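Local structure of hypothetical protein aq_1956 (Aquifex aeolicus, 2YVT) at residues L43-E51 against N63-I74; G140-F148 against G200-I208. The protein is of unknown function but belongs to the calcineurin-like metallophosphoesterase superfamily, so it may hydrolyse phosphate esters with the help of bound metal ions. All blocks are in the same frame, centred on the assembly; numbering follows the deposited sequence.

Contact 1: residues L43-E51 against N63-I74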
ATOM      1  N   LEU A  43      -5.654  -6.609  -5.668  1.00  9.69           N
ATOM      2  CA  LEU A  43      -6.087  -7.878  -6.262  1.00  9.62           C
ATOM      3  C   LEU A  43      -5.843  -9.079  -5.363  1.00 11.02           C
ATOM      4  O   LEU A  43      -5.012  -9.039  -4.455  1.00 12.63           O
ATOM      5  CB  LEU A  43      -5.322  -8.123  -7.561  1.00 10.30           C
ATOM      6  CG  LEU A  43      -5.462  -7.070  -8.656  1.00 10.54           C
ATOM      7  CD1 LEU A  43      -4.611  -7.462  -9.855  1.00 12.41           C
ATOM      8  CD2 LEU A  43      -6.930  -6.885  -9.054  1.00 13.40           C
ATOM      9  N   LYS A  44      -6.579 -10.153  -5.637  1.00 11.64           N
ATOM     10  CA  LYS A  44      -6.248 -11.460  -5.090  1.00 12.85           C
ATOM     11  C   LYS A  44      -5.117 -12.067  -5.930  1.00 12.69           C
ATOM     12  O   LYS A  44      -4.020 -12.294  -5.419  1.00 13.38           O
ATOM     13  CB  LYS A  44      -7.472 -12.366  -5.079  1.00 15.63           C
ATOM     14  CG  LYS A  44      -8.618 -11.873  -4.216  1.00 19.83           C
ATOM     15  CD  LYS A  44      -9.484 -13.064  -3.817  1.00 23.04           C
ATOM     16  CE  LYS A  44     -10.928 -12.853  -4.160  1.00 25.45           C
ATOM     17  NZ  LYS A  44     -11.680 -14.123  -3.921  1.00 26.21           N
ATOM     18  N   ASN A  45      -5.395 -12.315  -7.216  1.00 12.95           N
ATOM     19  CA  ASN A  45      -4.378 -12.690  -8.206  1.00 12.62           C
ATOM     20  C   ASN A  45      -3.598 -13.938  -7.796  1.00 13.81           C
ATOM     21  O   ASN A  45      -2.371 -14.002  -7.931  1.00 13.75           O
ATOM     22  CB  ASN A  45      -3.426 -11.501  -8.444  1.00 12.68           C
ATOM     23  CG  ASN A  45      -2.929 -11.401  -9.884  1.00 12.19           C
ATOM     24  OD1 ASN A  45      -3.344 -12.155 -10.773  1.00 13.18           O
ATOM     25  ND2 ASN A  45      -2.044 -10.433 -10.122  1.00 11.96           N
ATOM     26  N   GLU A  46      -4.325 -14.938  -7.297  1.00 15.12           N
ATOM     27  CA  GLU A  46      -3.709 -16.112  -6.680  1.00 18.83           C
ATOM     28  C   GLU A  46      -2.937 -16.986  -7.664  1.00 15.95           C
ATOM     29  O   GLU A  46      -1.876 -17.518  -7.326  1.00 16.04           O
ATOM     30  CB  GLU A  46      -4.780 -16.944  -5.974  1.00 20.48           C
ATOM     31  CG  GLU A  46      -5.403 -16.244  -4.778  1.00 24.95           C
ATOM     32  CD  GLU A  46      -6.422 -17.108  -4.055  1.00 25.24           C
ATOM     33  OE1 GLU A  46      -6.163 -18.324  -3.880  1.00 29.47           O
ATOM     34  OE2 GLU A  46      -7.482 -16.565  -3.660  1.00 29.79           O
ATOM     35  N   ALA A  47      -3.470 -17.128  -8.876  1.00 13.98           N
ATOM     36  CA  ALA A  47      -2.868 -18.007  -9.873  1.00 13.99           C
ATOM     37  C   ALA A  47      -1.467 -17.544 -10.246  1.00 13.26           C
ATOM     38  O   ALA A  47      -0.546 -18.354 -10.363  1.00 13.39           O
ATOM     39  CB  ALA A  47      -3.747 -18.101 -11.101  1.00 14.83           C
ATOM     40  N   LEU A  48      -1.291 -16.236 -10.419  1.00 12.59           N
ATOM     41  CA  LEU A  48       0.032 -15.738 -10.786  1.00 10.97           C
ATOM     42  C   LEU A  48       1.042 -16.016  -9.682  1.00 11.35           C
ATOM     43  O   LEU A  48       2.165 -16.448  -9.952  1.00 11.90           O
ATOM     44  CB  LEU A  48      -0.005 -14.240 -11.118  1.00 10.91           C
ATOM     45  CG  LEU A  48      -0.180 -13.869 -12.593  1.00 11.64           C
ATOM     46  CD1 LEU A  48      -1.527 -14.344 -13.110  1.00 11.88           C
ATOM     47  CD2 LEU A  48      -0.039 -12.362 -12.773  1.00 11.56           C
ATOM     48  N   GLU A  49       0.646 -15.758  -8.434  1.00 12.15           N
ATOM     49  CA  GLU A  49       1.554 -15.943  -7.316  1.00 13.33           C
ATOM     50  C   GLU A  49       1.933 -17.410  -7.173  1.00 13.04           C
ATOM     51  O   GLU A  49       3.104 -17.727  -6.982  1.00 13.42           O
ATOM     52  CB  GLU A  49       0.949 -15.432  -6.013  1.00 15.38           C
ATOM     53  CG  GLU A  49       1.877 -15.621  -4.837  1.00 18.54           C
ATOM     54  CD  GLU A  49       1.442 -14.849  -3.619  1.00 20.89           C
ATOM     55  OE1 GLU A  49       0.218 -14.705  -3.387  1.00 21.50           O
ATOM     56  OE2 GLU A  49       2.340 -14.388  -2.890  1.00 24.57           O
ATOM     57  N   LYS A  50       0.944 -18.291  -7.288  1.00 12.86           N
ATOM     58  CA  LYS A  50       1.200 -19.723  -7.151  1.00 14.04           C
ATOM     59  C   LYS A  50       2.143 -20.233  -8.232  1.00 13.38           C
ATOM     60  O   LYS A  50       3.042 -21.016  -7.937  1.00 13.90           O
ATOM     61  CB  LYS A  50      -0.100 -20.528  -7.165  1.00 16.24           C
ATOM     62  CG  LYS A  50      -0.910 -20.434  -5.878  1.00 18.34           C
ATOM     63  CD  LYS A  50      -2.139 -21.330  -5.948  1.00 21.82           C
ATOM     64  CE  LYS A  50      -3.061 -21.105  -4.761  1.00 24.21           C
ATOM     65  NZ  LYS A  50      -2.533 -21.726  -3.515  1.00 26.47           N
ATOM     66  N   GLU A  51       1.963 -19.774  -9.472  1.00 13.67           N
ATOM     67  CA  GLU A  51       2.858 -20.211 -10.549  1.00 13.08           C
ATOM     68  C   GLU A  51       4.294 -19.768 -10.281  1.00 13.11           C
ATOM     69  O   GLU A  51       5.234 -20.549 -10.438  1.00 13.14           O
ATOM     70  CB  GLU A  51       2.384 -19.744 -11.929  1.00 13.37           C
ATOM     71  CG  GLU A  51       3.445 -19.879 -13.035  1.00 13.81           C
ATOM     72  CD  GLU A  51       3.956 -21.310 -13.250  1.00 15.46           C
ATOM     73  OE1 GLU A  51       3.240 -22.289 -12.919  1.00 16.74           O
ATOM     74  OE2 GLU A  51       5.088 -21.447 -13.768  1.00 15.35           O
ATOM     75  N   ASN A  63       6.029 -19.939 -15.947  1.00 13.95           N
ATOM     76  CA  ASN A  63       5.229 -20.054 -17.158  1.00 14.33           C
ATOM     77  C   ASN A  63       4.422 -18.782 -17.401  1.00 13.87           C
ATOM     78  O   ASN A  63       3.405 -18.544 -16.740  1.00 14.31           O
ATOM     79  CB  ASN A  63       4.319 -21.282 -17.047  1.00 15.60           C
ATOM     80  CG  ASN A  63       3.463 -21.505 -18.274  1.00 17.17           C
ATOM     81  OD1 ASN A  63       3.592 -20.814 -19.294  1.00 16.68           O
ATOM     82  ND2 ASN A  63       2.563 -22.485 -18.180  1.00 19.49           N
ATOM     83  N   ARG A  64       4.884 -17.967 -18.351  1.00 13.88           N
ATOM     84  CA  ARG A  64       4.241 -16.691 -18.644  1.00 13.62           C
ATOM     85  C   ARG A  64       2.847 -16.832 -19.260  1.00 13.47           C
ATOM     86  O   ARG A  64       2.098 -15.861 -19.329  1.00 13.15           O
ATOM     87  CB  ARG A  64       5.152 -15.803 -19.500  1.00 13.73           C
ATOM     88  CG  ARG A  64       6.421 -15.378 -18.776  1.00 14.01           C
ATOM     89  CD  ARG A  64       7.210 -14.346 -19.578  1.00 14.79           C
ATOM     90  NE  ARG A  64       6.503 -13.073 -19.663  1.00 14.50           N
ATOM     91  CZ  ARG A  64       6.550 -12.119 -18.732  1.00 14.66           C
ATOM     92  NH1 ARG A  64       7.278 -12.285 -17.634  1.00 14.09           N
ATOM     93  NH2 ARG A  64       5.870 -10.995 -18.907  1.00 16.07           N
ATOM     94  N   LYS A  65       2.492 -18.046 -19.694  1.00 14.44           N
ATOM     95  CA  LYS A  65       1.125 -18.306 -20.148  1.00 16.30           C
ATOM     96  C   LYS A  65       0.124 -18.038 -19.023  1.00 15.14           C
ATOM     97  O   LYS A  65      -0.989 -17.597 -19.281  1.00 16.24           O
ATOM     98  CB  LYS A  65       0.972 -19.739 -20.668  1.00 18.86           C
ATOM     99  CG  LYS A  65       1.799 -20.045 -21.897  1.00 23.51           C
ATOM    100  CD  LYS A  65       1.360 -21.361 -22.524  1.00 25.06           C
ATOM    101  CE  LYS A  65       2.150 -21.663 -23.787  1.00 27.38           C
ATOM    102  NZ  LYS A  65       1.786 -20.757 -24.913  1.00 28.83           N
ATOM    103  N   VAL A  66       0.542 -18.273 -17.775  1.00 14.05           N
ATOM    104  CA  VAL A  66      -0.319 -17.990 -16.616  1.00 13.55           C
ATOM    105  C   VAL A  66      -0.643 -16.492 -16.516  1.00 13.26           C
ATOM    106  O   VAL A  66      -1.778 -16.111 -16.207  1.00 14.25           O
ATOM    107  CB  VAL A  66       0.294 -18.537 -15.294  1.00 13.35           C
ATOM    108  CG1 VAL A  66      -0.554 -18.149 -14.095  1.00 14.21           C
ATOM    109  CG2 VAL A  66       0.415 -20.053 -15.366  1.00 14.38           C
ATOM    110  N   ILE A  67       0.347 -15.646 -16.801  1.00 12.46           N
ATOM    111  CA  ILE A  67       0.102 -14.206 -16.845  1.00 12.89           C
ATOM    112  C   ILE A  67      -0.887 -13.887 -17.960  1.00 13.13           C
ATOM    113  O   ILE A  67      -1.915 -13.251 -17.738  1.00 14.24           O
ATOM    114  CB  ILE A  67       1.406 -13.399 -17.071  1.00 11.80           C
ATOM    115  CG1 ILE A  67       2.374 -13.609 -15.904  1.00 12.34           C
ATOM    116  CG2 ILE A  67       1.095 -11.915 -17.269  1.00 12.61           C
ATOM    117  CD1 ILE A  67       3.766 -13.036 -16.130  1.00 13.36           C
ATOM    118  N   HIS A  68      -0.585 -14.362 -19.162  1.00 14.54           N
ATOM    119  CA  HIS A  68      -1.387 -14.007 -20.320  1.00 15.92           C
ATOM    120  C   HIS A  68      -2.852 -14.431 -20.171  1.00 16.62           C
ATOM    121  O   HIS A  68      -3.757 -13.662 -20.505  1.00 18.36           O
ATOM    122  CB  HIS A  68      -0.740 -14.561 -21.593  1.00 17.25           C
ATOM    123  CG  HIS A  68       0.679 -14.116 -21.782  1.00 19.08           C
ATOM    124  ND1 HIS A  68       1.635 -14.911 -22.372  1.00 20.40           N
ATOM    125  CD2 HIS A  68       1.306 -12.963 -21.443  1.00 20.40           C
ATOM    126  CE1 HIS A  68       2.789 -14.268 -22.395  1.00 21.26           C
ATOM    127  NE2 HIS A  68       2.617 -13.084 -21.836  1.00 21.36           N
ATOM    128  N   GLU A  69      -3.086 -15.620 -19.611  1.00 17.72           N
ATOM    129  CA  GLU A  69      -4.452 -16.130 -19.471  1.00 20.16           C
ATOM    130  C   GLU A  69      -5.252 -15.444 -18.360  1.00 19.07           C
ATOM    131  O   GLU A  69      -6.481 -15.556 -18.305  1.00 20.38           O
ATOM    132  CB  GLU A  69      -4.468 -17.658 -19.325  1.00 21.21           C
ATOM    133  CG  GLU A  69      -3.928 -18.214 -18.017  1.00 23.28           C
ATOM    134  CD  GLU A  69      -3.526 -19.681 -18.129  1.00 23.91           C
ATOM    135  OE1 GLU A  69      -3.015 -20.234 -17.135  1.00 26.68           O
ATOM    136  OE2 GLU A  69      -3.722 -20.280 -19.207  1.00 26.18           O
ATOM    137  N   ASN A  70      -4.551 -14.710 -17.498  1.00 17.46           N
ATOM    138  CA  ASN A  70      -5.202 -13.968 -16.418  1.00 16.28           C
ATOM    139  C   ASN A  70      -5.277 -12.458 -16.656  1.00 15.25           C
ATOM    140  O   ASN A  70      -5.871 -11.734 -15.858  1.00 14.99           O
ATOM    141  CB  ASN A  70      -4.520 -14.285 -15.077  1.00 17.28           C
ATOM    142  CG  ASN A  70      -4.894 -15.655 -14.547  1.00 18.40           C
ATOM    143  OD1 ASN A  70      -4.111 -16.605 -14.623  1.00 18.94           O
ATOM    144  ND2 ASN A  70      -6.108 -15.774 -14.027  1.00 19.49           N
ATOM    145  N   GLU A  71      -4.698 -11.987 -17.760  1.00 15.54           N
ATOM    146  CA  GLU A  71      -4.648 -10.551 -18.046  1.00 16.09           C
ATOM    147  C   GLU A  71      -6.019  -9.896 -18.133  1.00 15.00           C
ATOM    148  O   GLU A  71      -6.202  -8.796 -17.619  1.00 14.55           O
ATOM    149  CB  GLU A  71      -3.840 -10.259 -19.316  1.00 18.43           C
ATOM    150  CG  GLU A  71      -2.346 -10.323 -19.103  1.00 21.91           C
ATOM    151  CD  GLU A  71      -1.558 -10.055 -20.368  1.00 23.76           C
ATOM    152  OE1 GLU A  71      -2.146  -9.554 -21.354  1.00 25.72           O
ATOM    153  OE2 GLU A  71      -0.343 -10.341 -20.371  1.00 25.35           O
ATOM    154  N   HIS A  72      -6.986 -10.559 -18.777  1.00 14.85           N
ATOM    155  CA  HIS A  72      -8.316  -9.978 -18.896  1.00 15.48           C
ATOM    156  C   HIS A  72      -8.938  -9.706 -17.519  1.00 15.11           C
ATOM    157  O   HIS A  72      -9.458  -8.603 -17.279  1.00 14.33           O
ATOM    158  CB  HIS A  72      -9.238 -10.848 -19.756  1.00 18.39           C
ATOM    159  CG  HIS A  72     -10.575 -10.222 -20.007  1.00 21.98           C
ATOM    160  ND1 HIS A  72     -11.669 -10.463 -19.205  1.00 24.37           N
ATOM    161  CD2 HIS A  72     -10.985  -9.334 -20.944  1.00 23.94           C
ATOM    162  CE1 HIS A  72     -12.701  -9.767 -19.647  1.00 25.00           C
ATOM    163  NE2 HIS A  72     -12.312  -9.071 -20.700  1.00 25.68           N
ATOM    164  N   TYR A  73      -8.859 -10.698 -16.628  1.00 13.58           N
ATOM    165  CA  TYR A  73      -9.337 -10.568 -15.236  1.00 14.30           C
ATOM    166  C   TYR A  73      -8.612  -9.443 -14.491  1.00 13.52           C
ATOM    167  O   TYR A  73      -9.247  -8.617 -13.825  1.00 13.50           O
ATOM    168  CB  TYR A  73      -9.205 -11.903 -14.473  1.00 16.02           C
ATOM    169  CG  TYR A  73      -8.777 -11.772 -13.012  1.00 16.39           C
ATOM    170  CD1 TYR A  73      -9.673 -11.335 -12.033  1.00 15.87           C
ATOM    171  CD2 TYR A  73      -7.473 -12.092 -12.616  1.00 16.64           C
ATOM    172  CE1 TYR A  73      -9.283 -11.209 -10.697  1.00 17.10           C
ATOM    173  CE2 TYR A  73      -7.063 -11.969 -11.273  1.00 16.61           C
ATOM    174  CZ  TYR A  73      -7.976 -11.528 -10.327  1.00 17.00           C
ATOM    175  OH  TYR A  73      -7.592 -11.412  -9.006  1.00 17.87           O
ATOM    176  N   ILE A  74      -7.287  -9.405 -14.614  1.00 12.38           N
ATOM    177  CA  ILE A  74      -6.482  -8.403 -13.894  1.00 12.23           C
ATOM    178  C   ILE A  74      -6.869  -6.994 -14.340  1.00 11.68           C
ATOM    179  O   ILE A  74      -7.123  -6.111 -13.516  1.00 11.85           O
ATOM    180  CB  ILE A  74      -4.960  -8.644 -14.102  1.00 11.65           C
ATOM    181  CG1 ILE A  74      -4.519  -9.941 -13.422  1.00 12.15           C
ATOM    182  CG2 ILE A  74      -4.127  -7.447 -13.606  1.00 12.39           C
ATOM    183  CD1 ILE A  74      -3.158 -10.427 -13.882  1.00 12.11           C
TER
HETATM  184  O   HOH W   1       2.611 -23.742 -15.159  1.00 25.85           O
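Leu48 is the knob of this contact, set in a hole formed by Val66, Ile67, Asn70 and Ile74. Its two methyls part: CD1 lies against the helix turn, 3.6 Å from Asn70 CB, while CD2 meets Ile74 CD1 tip to tip at 3.8 Å and also reaches Ile67 CG1, whose side chain it crosses at about a right angle. Ile74 points its other branch, CG2, at Leu43 CD1, and its CG1 and CD1 run across the amide of Asn45, whose ND2 is hydrogen-bonded to Asn99 O. At one end the Tyr73 hydroxyl accepts from Asn45 N (3.0 Å, N-H...O 143°), and Asn45 OD1 lies at the ring edge near CE2; the same hydroxyl is hydrogen-bonded to Glu16. At the other end Glu51 has CG anti to its backbone N (chi1 166°), packed on Val66 CG2 at 3.8 Å, and then bends at chi2, which carries OE2 to Asn63 N at 2.8 Å. That oxygen is met on its anti side, well out of the carboxylate plane, and also forms a salt bridge with Arg60; a water bridges OE1 to Asn63 ND2, the two planes nearly perpendicular. Asn63 OD1 caps Lys65 N. The first turns of helix 46-57 lie antiparallel (173°, segment axes 9.4 Å apart) to the first half of helix 65-86, while helix 103-112 touches Ile74 through Ile105.

Contact 2: residues G140-F148 against G200-I208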
ATOM      1  N   GLY A 140       5.508   0.215  -3.034  1.00  7.45           N
ATOM      2  CA  GLY A 140       4.696  -0.982  -2.856  1.00  8.02           C
ATOM      3  C   GLY A 140       5.436  -2.297  -3.016  1.00  7.60           C
ATOM      4  O   GLY A 140       6.670  -2.340  -3.116  1.00  8.15           O
ATOM      5  N   GLY A 141       4.671  -3.378  -3.022  1.00  7.25           N
ATOM      6  CA  GLY A 141       5.239  -4.709  -3.157  1.00  7.63           C
ATOM      7  C   GLY A 141       5.812  -5.253  -1.866  1.00  7.39           C
ATOM      8  O   GLY A 141       5.948  -4.531  -0.875  1.00  7.88           O
ATOM      9  N   LEU A 142       6.153  -6.536  -1.887  1.00  7.24           N
ATOM     10  CA  LEU A 142       6.790  -7.185  -0.743  1.00  7.13           C
ATOM     11  C   LEU A 142       8.269  -6.845  -0.757  1.00  8.86           C
ATOM     12  O   LEU A 142       8.975  -7.171  -1.709  1.00  8.63           O
ATOM     13  CB  LEU A 142       6.592  -8.698  -0.813  1.00  9.09           C
ATOM     14  CG  LEU A 142       7.006  -9.453   0.453  1.00 10.88           C
ATOM     15  CD1 LEU A 142       6.066  -9.143   1.624  1.00 13.14           C
ATOM     16  CD2 LEU A 142       7.044 -10.941   0.164  1.00 13.41           C
ATOM     17  N   LEU A 143       8.730  -6.179   0.296  1.00  8.69           N
ATOM     18  CA  LEU A 143      10.147  -5.817   0.403  1.00  8.42           C
ATOM     19  C   LEU A 143      10.850  -6.947   1.139  1.00  9.40           C
ATOM     20  O   LEU A 143      10.374  -7.433   2.176  1.00 10.98           O
ATOM     21  CB  LEU A 143      10.326  -4.461   1.095  1.00  8.88           C
ATOM     22  CG  LEU A 143       9.457  -3.335   0.508  1.00  9.26           C
ATOM     23  CD1 LEU A 143       9.797  -1.983   1.113  1.00 11.49           C
ATOM     24  CD2 LEU A 143       9.525  -3.292  -1.037  1.00  9.70           C
ATOM     25  N   THR A 144      11.950  -7.391   0.543  1.00  9.82           N
ATOM     26  CA  THR A 144      12.652  -8.600   0.949  1.00 10.45           C
ATOM     27  C   THR A 144      14.142  -8.333   0.931  1.00 11.05           C
ATOM     28  O   THR A 144      14.598  -7.290   0.459  1.00 10.30           O
ATOM     29  CB  THR A 144      12.399  -9.768  -0.040  1.00 10.89           C
ATOM     30  OG1 THR A 144      13.055  -9.489  -1.288  1.00 11.87           O
ATOM     31  CG2 THR A 144      10.903 -10.000  -0.275  1.00 11.90           C
ATOM     32  N   GLU A 145      14.914  -9.302   1.409  1.00 12.04           N
ATOM     33  CA  GLU A 145      16.359  -9.160   1.376  1.00 12.97           C
ATOM     34  C   GLU A 145      16.921  -9.347  -0.022  1.00 13.94           C
ATOM     35  O   GLU A 145      17.789  -8.578  -0.429  1.00 15.99           O
ATOM     36  CB  GLU A 145      17.037 -10.108   2.372  1.00 13.15           C
ATOM     37  CG  GLU A 145      16.701  -9.771   3.827  1.00 13.26           C
ATOM     38  CD  GLU A 145      17.122  -8.361   4.243  1.00 12.93           C
ATOM     39  OE1 GLU A 145      17.909  -7.708   3.525  1.00 14.94           O
ATOM     40  OE2 GLU A 145      16.646  -7.886   5.296  1.00 14.41           O
ATOM     41  N   HIS A 146      16.417 -10.340  -0.757  1.00 13.68           N
ATOM     42  CA  HIS A 146      17.091 -10.749  -1.996  1.00 16.78           C
ATOM     43  C   HIS A 146      16.190 -11.090  -3.197  1.00 16.69           C
ATOM     44  O   HIS A 146      16.700 -11.486  -4.247  1.00 17.64           O
ATOM     45  CB  HIS A 146      18.080 -11.901  -1.711  1.00 20.03           C
ATOM     46  CG  HIS A 146      19.132 -11.568  -0.689  1.00 21.49           C
ATOM     47  ND1 HIS A 146      19.238 -12.224   0.519  1.00 23.16           N
ATOM     48  CD2 HIS A 146      20.108 -10.628  -0.689  1.00 21.81           C
ATOM     49  CE1 HIS A 146      20.237 -11.709   1.213  1.00 22.81           C
ATOM     50  NE2 HIS A 146      20.783 -10.737   0.503  1.00 23.71           N
ATOM     51  N   GLU A 147      14.870 -10.935  -3.055  1.00 14.83           N
ATOM     52  CA  GLU A 147      13.936 -11.252  -4.144  1.00 15.52           C
ATOM     53  C   GLU A 147      13.562 -10.026  -4.973  1.00 12.74           C
ATOM     54  O   GLU A 147      13.345  -8.950  -4.427  1.00 12.99           O
ATOM     55  CB  GLU A 147      12.657 -11.875  -3.598  1.00 19.08           C
ATOM     56  CG  GLU A 147      12.754 -13.337  -3.250  1.00 25.01           C
ATOM     57  CD  GLU A 147      11.387 -13.937  -3.042  1.00 27.50           C
ATOM     58  OE1 GLU A 147      10.855 -14.565  -3.993  1.00 30.14           O
ATOM     59  OE2 GLU A 147      10.822 -13.733  -1.945  1.00 29.48           O
ATOM     60  N   PHE A 148      13.471 -10.204  -6.289  1.00 11.80           N
ATOM     61  CA  PHE A 148      13.165  -9.104  -7.208  1.00 10.92           C
ATOM     62  C   PHE A 148      12.289  -9.654  -8.332  1.00 10.50           C
ATOM     63  O   PHE A 148      12.758 -10.436  -9.174  1.00 12.94           O
ATOM     64  CB  PHE A 148      14.482  -8.539  -7.774  1.00 11.37           C
ATOM     65  CG  PHE A 148      14.407  -7.123  -8.304  1.00 12.65           C
ATOM     66  CD1 PHE A 148      15.589  -6.425  -8.552  1.00 13.79           C
ATOM     67  CD2 PHE A 148      13.191  -6.479  -8.544  1.00 12.68           C
ATOM     68  CE1 PHE A 148      15.573  -5.121  -9.037  1.00 13.46           C
ATOM     69  CE2 PHE A 148      13.160  -5.156  -9.030  1.00 12.54           C
ATOM     70  CZ  PHE A 148      14.351  -4.481  -9.279  1.00 13.24           C
ATOM     71  N   GLY A 200       6.669  -8.740   8.841  1.00 13.76           N
ATOM     72  CA  GLY A 200       7.198  -7.601   8.112  1.00 13.12           C
ATOM     73  C   GLY A 200       8.621  -7.836   7.636  1.00 13.26           C
ATOM     74  O   GLY A 200       9.066  -8.993   7.475  1.00 13.94           O
ATOM     75  N   SER A 201       9.343  -6.744   7.415  1.00 11.38           N
ATOM     76  CA  SER A 201      10.721  -6.839   6.933  1.00 11.66           C
ATOM     77  C   SER A 201      11.630  -5.836   7.597  1.00 11.36           C
ATOM     78  O   SER A 201      11.280  -4.664   7.733  1.00 11.14           O
ATOM     79  CB  SER A 201      10.797  -6.634   5.425  1.00 12.52           C
ATOM     80  OG  SER A 201      12.153  -6.699   4.993  1.00 13.38           O
ATOM     81  N   ALA A 202      12.814  -6.310   7.982  1.00 11.27           N
ATOM     82  CA  ALA A 202      13.880  -5.453   8.492  1.00 12.06           C
ATOM     83  C   ALA A 202      14.267  -4.395   7.476  1.00 11.87           C
ATOM     84  O   ALA A 202      14.838  -3.369   7.830  1.00 11.88           O
ATOM     85  CB  ALA A 202      15.097  -6.291   8.859  1.00 12.45           C
ATOM     86  N   VAL A 203      13.959  -4.643   6.200  1.00 11.63           N
ATOM     87  CA  VAL A 203      14.243  -3.650   5.168  1.00 11.76           C
ATOM     88  C   VAL A 203      13.490  -2.365   5.486  1.00 11.63           C
ATOM     89  O   VAL A 203      14.013  -1.263   5.315  1.00 12.30           O
ATOM     90  CB  VAL A 203      13.865  -4.166   3.763  1.00 11.76           C
ATOM     91  CG1 VAL A 203      13.959  -3.044   2.745  1.00 12.36           C
ATOM     92  CG2 VAL A 203      14.771  -5.326   3.376  1.00 13.15           C
ATOM     93  N   VAL A 204      12.262  -2.509   5.982  1.00 12.16           N
ATOM     94  CA  VAL A 204      11.438  -1.344   6.268  1.00 10.96           C
ATOM     95  C   VAL A 204      11.922  -0.627   7.539  1.00 10.84           C
ATOM     96  O   VAL A 204      11.927   0.599   7.590  1.00 10.51           O
ATOM     97  CB  VAL A 204       9.931  -1.700   6.301  1.00 11.72           C
ATOM     98  CG1 VAL A 204       9.102  -0.456   6.528  1.00 12.33           C
ATOM     99  CG2 VAL A 204       9.534  -2.352   4.970  1.00 12.30           C
ATOM    100  N   ASN A 205      12.369  -1.374   8.548  1.00 11.31           N
ATOM    101  CA  ASN A 205      12.992  -0.703   9.706  1.00 10.91           C
ATOM    102  C   ASN A 205      14.172   0.125   9.237  1.00 11.68           C
ATOM    103  O   ASN A 205      14.398   1.236   9.713  1.00 12.09           O
ATOM    104  CB  ASN A 205      13.460  -1.702  10.771  1.00 11.05           C
ATOM    105  CG  ASN A 205      12.317  -2.470  11.377  1.00 11.81           C
ATOM    106  OD1 ASN A 205      11.920  -2.242  12.534  1.00 14.05           O
ATOM    107  ND2 ASN A 205      11.762  -3.374  10.603  1.00  9.16           N
ATOM    108  N   THR A 206      14.914  -0.433   8.284  1.00 11.11           N
ATOM    109  CA  THR A 206      16.092   0.224   7.744  1.00 12.67           C
ATOM    110  C   THR A 206      15.724   1.480   6.948  1.00 12.86           C
ATOM    111  O   THR A 206      16.347   2.525   7.139  1.00 14.08           O
ATOM    112  CB  THR A 206      16.944  -0.753   6.911  1.00 13.41           C
ATOM    113  OG1 THR A 206      17.295  -1.894   7.712  1.00 13.09           O
ATOM    114  CG2 THR A 206      18.208  -0.078   6.421  1.00 14.73           C
ATOM    115  N   ILE A 207      14.707   1.382   6.083  1.00 13.44           N
ATOM    116  CA  ILE A 207      14.196   2.551   5.354  1.00 15.59           C
ATOM    117  C   ILE A 207      13.754   3.644   6.316  1.00 13.86           C
ATOM    118  O   ILE A 207      14.019   4.819   6.103  1.00 14.72           O
ATOM    119  CB  ILE A 207      12.932   2.236   4.505  1.00 17.44           C
ATOM    120  CG1 ILE A 207      13.168   1.141   3.472  1.00 20.09           C
ATOM    121  CG2 ILE A 207      12.409   3.523   3.842  1.00 19.57           C
ATOM    122  CD1 ILE A 207      11.877   0.736   2.766  1.00 18.76           C
ATOM    123  N   ILE A 208      13.043   3.248   7.369  1.00 13.03           N
ATOM    124  CA  ILE A 208      12.549   4.196   8.348  1.00 13.31           C
ATOM    125  C   ILE A 208      13.716   4.895   9.054  1.00 14.41           C
ATOM    126  O   ILE A 208      13.682   6.105   9.254  1.00 14.87           O
ATOM    127  CB  ILE A 208      11.589   3.509   9.342  1.00 13.11           C
ATOM    128  CG1 ILE A 208      10.243   3.243   8.653  1.00 13.07           C
ATOM    129  CG2 ILE A 208      11.415   4.346  10.608  1.00 14.06           C
ATOM    130  CD1 ILE A 208       9.290   2.379   9.458  1.00 13.66           C
TER
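Ser201, the residue just before a helix, sets its side chain against the backbone carbonyl of Leu143, in a strand segment, 142-144, that runs almost at right angles (88°) to helix segment 202-208. Its CB and OG both lie 3.4 Å from Leu143 O, though any bond from OG to that oxygen is weak and unsettled. Ser201 is the N-cap residue, and its OG accepts from Val203 N at 3.0 Å; with OG anti to the backbone N and beside the carbonyl carbon (chi1 179°), the hydroxyl is placed within reach of that N-H. Replacing Ser201 by alanine removes OG, and Val203 N would probably lose its capping acceptor, with the first turn less firmly fixed. Below the cap the contact is apolar. Leu143 lays CD1 against the helix, 3.8 Å from Ile207 CD1 and 3.9 Å from Val204 CG2, crossing both side chains at about a right angle. Val203 divides its methyls: CG1 faces Leu143 CB, while CG2 sits 3.5 Å from Thr144 O and 3.7 Å from Glu145 OE2. The Glu145 and Val203 side chains lie alongside one another, pointing opposite ways, the glutamate folded by its bend at chi2, and its OE1 forms a salt bridge with Arg158. Beyond the strand, Thr144 OG1 accepts from Glu147 N, an ST motif. A helix thus packs on a strand of the second mixed sheet, consistent with the helix-covered β-sandwich of calcineurin-like phosphoesterases.

In the fold
From the N terminus the chain passes through strands 7-12 and 35-39 of the six-stranded sheet before contact 1, which closes a short loop: only 11 residues separate its segments, and helices 46-57 and 65-86 come together as a hairpin at the periphery, with the contact's centre about 20 Å from the centre of the chain. The chain then returns to that sheet with strands 91-95 and 120-122 and enters the second. Contact 2 closes a longer loop of 51 residues, joining the end of strand 134-144 to the start of helix 202-211. The two contacts follow in series, neither nested nor crossing, with centres about 24 Å apart and nearest atoms about 7 Å apart, without touching.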